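Carbohydrate binding protein (Flavobacterium johnsoniae, PDB 3HZB) binds calcium through this betagamma-crystallin domain, one piece of a longer protein that may bind carbohydrate. Local coordinates at residues C9-F14 with I38-I43; V5-N10 with G32-D37. All blocks are in the same frame, centred on the assembly; numbering follows the deposited sequence.

Interaction 1 of 2, residues C9-F14 with I38-I43. With CA (calcium ion), chain L; CA (calcium ion), chain K.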
loop_
_atom_site.group_PDB
_atom_site.type_symbol
_atom_site.label_atom_id
_atom_site.label_comp_id
_atom_site.label_asym_id
_atom_site.label_seq_id
_atom_site.Cartn_x
_atom_site.Cartn_y
_atom_site.Cartn_z
ATOM N N CYS B 9 -14.281 -3.427 -1.003
ATOM C CA CYS B 9 -13.020 -4.090 -0.710
ATOM C C CYS B 9 -12.245 -4.264 -2.011
ATOM O O CYS B 9 -12.807 -4.119 -3.094
ATOM C CB CYS B 9 -13.291 -5.441 -0.031
ATOM S SG CYS B 9 -13.653 -5.198 1.736
ATOM N N ASN B 10 -10.949 -4.542 -1.902
ATOM C CA ASN B 10 -10.101 -4.730 -3.075
ATOM C C ASN B 10 -9.947 -3.478 -3.933
ATOM O O ASN B 10 -9.824 -3.561 -5.159
ATOM C CB ASN B 10 -10.639 -5.881 -3.925
ATOM C CG ASN B 10 -10.534 -7.214 -3.219
ATOM O OD1 ASN B 10 -11.305 -8.135 -3.490
ATOM N ND2 ASN B 10 -9.568 -7.329 -2.313
ATOM N N TYR B 11 -9.965 -2.317 -3.284
ATOM C CA TYR B 11 -9.781 -1.039 -3.968
ATOM C C TYR B 11 -10.695 -0.826 -5.173
ATOM O O TYR B 11 -10.233 -0.491 -6.266
ATOM C CB TYR B 11 -8.313 -0.905 -4.392
ATOM C CG TYR B 11 -7.351 -1.439 -3.352
ATOM C CD1 TYR B 11 -6.609 -2.600 -3.586
ATOM C CD2 TYR B 11 -7.228 -0.821 -2.108
ATOM C CE1 TYR B 11 -5.772 -3.139 -2.600
ATOM C CE2 TYR B 11 -6.399 -1.346 -1.119
ATOM C CZ TYR B 11 -5.677 -2.507 -1.367
ATOM O OH TYR B 11 -4.893 -3.048 -0.371
ATOM N N THR B 12 -11.992 -1.016 -4.961
ATOM C CA THR B 12 -12.987 -0.842 -6.015
ATOM C C THR B 12 -14.162 -0.043 -5.456
ATOM O O THR B 12 -14.248 0.184 -4.249
ATOM C CB THR B 12 -13.510 -2.206 -6.530
ATOM O OG1 THR B 12 -14.112 -2.929 -5.450
ATOM C CG2 THR B 12 -12.370 -3.032 -7.112
ATOM N N GLY B 13 -15.066 0.377 -6.336
ATOM C CA GLY B 13 -16.215 1.154 -5.901
ATOM C C GLY B 13 -15.862 2.627 -5.823
ATOM O O GLY B 13 -14.703 2.996 -6.005
ATOM N N PHE B 14 -16.853 3.471 -5.556
ATOM C CA PHE B 14 -16.623 4.907 -5.469
ATOM C C PHE B 14 -15.430 5.219 -4.576
ATOM O O PHE B 14 -15.335 4.712 -3.461
ATOM C CB PHE B 14 -17.848 5.621 -4.906
ATOM C CG PHE B 14 -17.743 7.112 -4.971
ATOM C CD1 PHE B 14 -18.115 7.793 -6.122
ATOM C CD2 PHE B 14 -17.215 7.832 -3.904
ATOM C CE1 PHE B 14 -17.959 9.176 -6.214
ATOM C CE2 PHE B 14 -17.054 9.208 -3.986
ATOM C CZ PHE B 14 -17.426 9.883 -5.142
ATOM N N ILE B 38 -16.729 3.218 3.944
ATOM C CA ILE B 38 -15.404 2.855 3.446
ATOM C C ILE B 38 -15.043 1.401 3.752
ATOM O O ILE B 38 -15.319 0.904 4.847
ATOM C CB ILE B 38 -14.328 3.805 4.027
ATOM C CG1 ILE B 38 -14.592 5.231 3.531
ATOM C CG2 ILE B 38 -12.934 3.346 3.609
ATOM C CD1 ILE B 38 -13.716 6.297 4.186
ATOM N N SER B 39 -14.435 0.719 2.778
ATOM C CA SER B 39 -14.045 -0.683 2.948
ATOM C C SER B 39 -12.583 -1.007 2.657
ATOM O O SER B 39 -12.074 -2.031 3.105
ATOM C CB SER B 39 -14.931 -1.583 2.096
ATOM O OG SER B 39 -16.212 -1.673 2.673
ATOM N N SER B 40 -11.911 -0.164 1.886
ATOM C CA SER B 40 -10.498 -0.397 1.608
ATOM C C SER B 40 -9.804 0.938 1.389
ATOM O O SER B 40 -10.460 1.954 1.137
ATOM C CB SER B 40 -10.307 -1.331 0.395
ATOM O OG SER B 40 -10.797 -0.780 -0.812
ATOM N N LEU B 41 -8.481 0.940 1.518
ATOM C CA LEU B 41 -7.711 2.165 1.351
ATOM C C LEU B 41 -6.328 1.926 0.785
ATOM O O LEU B 41 -5.668 0.949 1.123
ATOM C CB LEU B 41 -7.503 2.880 2.689
ATOM C CG LEU B 41 -8.611 3.212 3.680
ATOM C CD1 LEU B 41 -9.024 1.967 4.452
ATOM C CD2 LEU B 41 -8.073 4.260 4.648
ATOM N N ARG B 42 -5.891 2.835 -0.076
ATOM C CA ARG B 42 -4.545 2.764 -0.619
ATOM C C ARG B 42 -3.826 3.882 0.116
ATOM O O ARG B 42 -4.357 4.985 0.255
ATOM C CB ARG B 42 -4.519 3.052 -2.120
ATOM C CG ARG B 42 -4.910 1.885 -3.009
ATOM C CD ARG B 42 -4.822 2.298 -4.468
ATOM N NE ARG B 42 -5.333 1.277 -5.378
ATOM C CZ ARG B 42 -4.643 0.219 -5.791
ATOM N NH1 ARG B 42 -3.395 0.026 -5.379
ATOM N NH2 ARG B 42 -5.206 -0.652 -6.620
ATOM N N ILE B 43 -2.633 3.603 0.615
ATOM C CA ILE B 43 -1.895 4.639 1.311
ATOM C C ILE B 43 -0.462 4.739 0.816
ATOM O O ILE B 43 0.314 3.780 0.877
ATOM C CB ILE B 43 -1.970 4.434 2.845
ATOM C CG1 ILE B 43 -0.665 4.863 3.504
ATOM C CG2 ILE B 43 -2.382 3.017 3.166
ATOM C CD1 ILE B 43 -0.722 4.789 4.987
HETATM CA CA CA L . -18.325 -0.557 1.956
HETATM CA CA CA K . 0.694 1.949 -1.277
HETATM O O HOH W 1 -7.794 0.566 -7.316
HETATM O O HOH W 2 -0.512 4.125 -2.716
HETATM O O HOH W 3 -19.288 -2.918 2.615
HETATM O O HOH W 4 -20.754 0.127 1.338
HETATM O O HOH W 5 -18.785 -2.525 0.060
#
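Tyr-11 lies against the strand 40-43 and makes the largest single share of this contact. Its ring edge is turned to the backbone, with CE2 3.3 Å from Leu-41 O and near the ring plane, while CD2 packs 3.7 Å from Arg-42 CG. Arg-42 is extended from CG to NE, and its guanidinium sits off-centre over the ring, one face toward Tyr-11 CG and CD1. Arg-42 CZ is 4.5 Å from the centroid of the Tyr-11 ring and 32° off the normal, an off-centre cation-pi contact. Close by, in the tight part, Ser-40 OG, placed between the backbone N and carbonyl carbon (chi1 64°), is hydrogen-bonded to Asp-8 O. It also meets Tyr-11 N at 3.0 Å in a weak bond, with an N-H...O angle of 134°. The loop 9-14 thus closes over a strand that is outermost, within this chain, in a three-stranded antiparallel sheet of a betagamma-crystallin Greek-key domain, where Ser-39 and Ser-40 both face Tyr-6 in a classic beta bulge. At the bulge, Cys-9 N meets Ser-39 CB at 3.7 Å; Ser-39 OG binds calcium and is hydrogen-bonded to Asn-76 OD1, and Cys-9 is disulfide-bonded to Cys-70. Arg-42 NH1 is hydrogen-bonded to Asn-65 O of the second subunit. The looser side is wet: one water accepts from Arg-42 NH2 at 2.9 Å and donates to Tyr-11 O.

Interaction 2 of 2, residues V5-N10 with G32-D37. With CA (calcium ion), chain L; CA (calcium ion), chain M.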
loop_
_atom_site.group_PDB
_atom_site.type_symbol
_atom_site.label_atom_id
_atom_site.label_comp_id
_atom_site.label_asym_id
_atom_site.label_seq_id
_atom_site.Cartn_x
_atom_site.Cartn_y
_atom_site.Cartn_z
ATOM N N VAL B 5 -9.580 6.340 -0.434
ATOM C CA VAL B 5 -10.491 5.485 0.313
ATOM C C VAL B 5 -11.543 4.956 -0.653
ATOM O O VAL B 5 -12.111 5.715 -1.440
ATOM C CB VAL B 5 -11.153 6.258 1.470
ATOM C CG1 VAL B 5 -10.083 6.689 2.453
ATOM C CG2 VAL B 5 -11.906 7.483 0.940
ATOM N N TYR B 6 -11.793 3.653 -0.593
ATOM C CA TYR B 6 -12.751 3.034 -1.498
ATOM C C TYR B 6 -14.002 2.523 -0.821
ATOM O O TYR B 6 -13.975 2.080 0.332
ATOM C CB TYR B 6 -12.101 1.873 -2.255
ATOM C CG TYR B 6 -10.891 2.255 -3.070
ATOM C CD1 TYR B 6 -9.649 2.427 -2.464
ATOM C CD2 TYR B 6 -10.983 2.433 -4.451
ATOM C CE1 TYR B 6 -8.527 2.765 -3.205
ATOM C CE2 TYR B 6 -9.860 2.774 -5.207
ATOM C CZ TYR B 6 -8.637 2.938 -4.573
ATOM O OH TYR B 6 -7.518 3.278 -5.294
ATOM N N LYS B 7 -15.098 2.568 -1.571
ATOM C CA LYS B 7 -16.382 2.107 -1.081
ATOM C C LYS B 7 -16.366 0.596 -0.877
ATOM O O LYS B 7 -16.895 0.110 0.100
ATOM C CB LYS B 7 -17.490 2.479 -2.072
ATOM C CG LYS B 7 -18.902 2.135 -1.596
ATOM C CD LYS B 7 -19.931 2.463 -2.677
ATOM C CE LYS B 7 -21.353 2.244 -2.180
ATOM N NZ LYS B 7 -21.751 3.284 -1.186
ATOM N N ASP B 8 -15.752 -0.143 -1.796
ATOM C CA ASP B 8 -15.702 -1.600 -1.684
ATOM C C ASP B 8 -14.322 -2.150 -1.369
ATOM O O ASP B 8 -13.320 -1.448 -1.465
ATOM C CB ASP B 8 -16.184 -2.254 -2.985
ATOM C CG ASP B 8 -17.617 -1.911 -3.317
ATOM O OD1 ASP B 8 -18.384 -1.593 -2.387
ATOM O OD2 ASP B 8 -17.978 -1.977 -4.508
ATOM N N CYS B 9 -14.281 -3.427 -1.003
ATOM C CA CYS B 9 -13.020 -4.090 -0.710
ATOM C C CYS B 9 -12.245 -4.264 -2.011
ATOM O O CYS B 9 -12.807 -4.119 -3.094
ATOM C CB CYS B 9 -13.291 -5.441 -0.031
ATOM S SG CYS B 9 -13.653 -5.198 1.736
ATOM N N ASN B 10 -10.949 -4.542 -1.902
ATOM C CA ASN B 10 -10.101 -4.730 -3.075
ATOM C C ASN B 10 -9.947 -3.478 -3.933
ATOM O O ASN B 10 -9.824 -3.561 -5.159
ATOM C CB ASN B 10 -10.639 -5.881 -3.925
ATOM C CG ASN B 10 -10.534 -7.214 -3.219
ATOM O OD1 ASN B 10 -11.305 -8.135 -3.490
ATOM N ND2 ASN B 10 -9.568 -7.329 -2.313
ATOM N N GLY B 32 -17.941 13.062 -1.814
ATOM C CA GLY B 32 -18.863 12.015 -2.231
ATOM C C GLY B 32 -18.714 10.740 -1.414
ATOM O O GLY B 32 -19.406 9.746 -1.657
ATOM N N VAL B 33 -17.805 10.771 -0.444
ATOM C CA VAL B 33 -17.555 9.625 0.422
ATOM C C VAL B 33 -18.606 9.600 1.528
ATOM O O VAL B 33 -18.818 10.600 2.212
ATOM C CB VAL B 33 -16.142 9.709 1.043
ATOM C CG1 VAL B 33 -15.903 8.529 1.978
ATOM C CG2 VAL B 33 -15.097 9.728 -0.067
ATOM N N LEU B 34 -19.255 8.452 1.701
ATOM C CA LEU B 34 -20.313 8.299 2.697
ATOM C C LEU B 34 -19.886 7.784 4.064
ATOM O O LEU B 34 -18.831 7.168 4.224
ATOM C CB LEU B 34 -21.400 7.368 2.155
ATOM C CG LEU B 34 -22.209 7.843 0.947
ATOM C CD1 LEU B 34 -22.930 6.656 0.316
ATOM C CD2 LEU B 34 -23.208 8.909 1.385
ATOM N N ASN B 35 -20.744 8.040 5.044
ATOM C CA ASN B 35 -20.539 7.605 6.415
ATOM C C ASN B 35 -20.689 6.082 6.469
ATOM O O ASN B 35 -21.423 5.512 5.661
ATOM C CB ASN B 35 -21.598 8.253 7.308
ATOM C CG ASN B 35 -21.421 7.903 8.764
ATOM O OD1 ASN B 35 -22.304 7.309 9.393
ATOM N ND2 ASN B 35 -20.276 8.272 9.315
ATOM N N ASP B 36 -19.993 5.431 7.405
ATOM C CA ASP B 36 -20.078 3.975 7.576
ATOM C C ASP B 36 -20.136 3.291 6.220
ATOM O O ASP B 36 -21.034 2.492 5.962
ATOM C CB ASP B 36 -21.342 3.615 8.367
ATOM C CG ASP B 36 -21.307 4.134 9.782
ATOM O OD1 ASP B 36 -20.285 4.741 10.141
ATOM O OD2 ASP B 36 -22.288 3.936 10.533
ATOM N N ASP B 37 -19.164 3.590 5.364
ATOM C CA ASP B 37 -19.173 3.058 4.005
ATOM C C ASP B 37 -17.813 2.622 3.463
ATOM O O ASP B 37 -17.745 1.762 2.597
ATOM C CB ASP B 37 -19.768 4.129 3.081
ATOM C CG ASP B 37 -20.165 3.591 1.718
ATOM O OD1 ASP B 37 -19.762 4.198 0.708
ATOM O OD2 ASP B 37 -20.893 2.581 1.657
HETATM CA CA CA L . -18.325 -0.557 1.956
HETATM CA CA CA M . -19.358 5.334 12.422
HETATM O O HOH W 5 -18.785 -2.525 0.060
HETATM O O HOH W 6 -21.971 4.576 13.137
HETATM O O HOH W 4 -20.754 0.127 1.338
HETATM O O HOH W 3 -19.288 -2.918 2.615
HETATM O O HOH W 7 -18.993 3.294 14.079
#
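Lys-7 and Asp-37 are joined twice, by a side-chain salt bridge and by a shared calcium ion. Lys-7 NZ lies 2.9 Å from Asp-37 OD1, which it meets on the syn side and 21° out of the carboxylate plane; the second bond, Lys-7 NZ to Asp-37 OD2 at 3.1 Å, is weak. The lysine chain is extended as far as CE and bends only at its last torsion (chi4 71°), which turns NZ to the carboxylate, and Lys-7 CG passes 3.2 Å from Asp-37 OD1. On the backbone side, Lys-7 O at 2.4 Å and Asp-37 O at 2.5 Å both bind the calcium. These two carbonyl oxygens, Lys-7 O and Asp-37 O, lie 3.1 Å apart with no hydrogen bond between them, a closeness the cation would be expected to screen. Ser-39 and Asp-77 complete the protein ligands of this site, in keeping with the calcium-binding motif of betagamma-crystallin domains. Water also enters the shell: one metal-bound water donates to Asp-37 OD2, another to Asp-8 OD1. The neighbouring Asp-36 turns to a different calcium through OD1. Further out, Leu-34 CD1 comes 3.9 Å from Lys-7 NZ. Deeper in, Val-5 CG2 touches Val-33 CG2 at 4.0 Å, the two side chains crossing at about a right angle between strand 3-6 and the loop after helix 25-29.

In the fold
Both interactions start from the chain leaving strand 3-6 and meet at one calcium ion, their centres about 6 Å apart. Interaction 1 brings the 9-14 loop over strand 40-43, the neighbour of 3-6 in the sheet; interaction 2 ties the chain at 5-10 to the irregular loop leading into that strand. Each is partly buried: in interaction 1 the serines are buried and the tyrosine partly exposed, whereas in interaction 2 the valines are buried and the ionic pair lies nearer the surface. Both bind calcium, with a cation-pi contact and hydroxyl network in interaction 1 against a salt bridge and main-chain carbonyls in interaction 2. Interaction 1 alone reaches the second subunit, where Ile-43 of both chains shares a calcium.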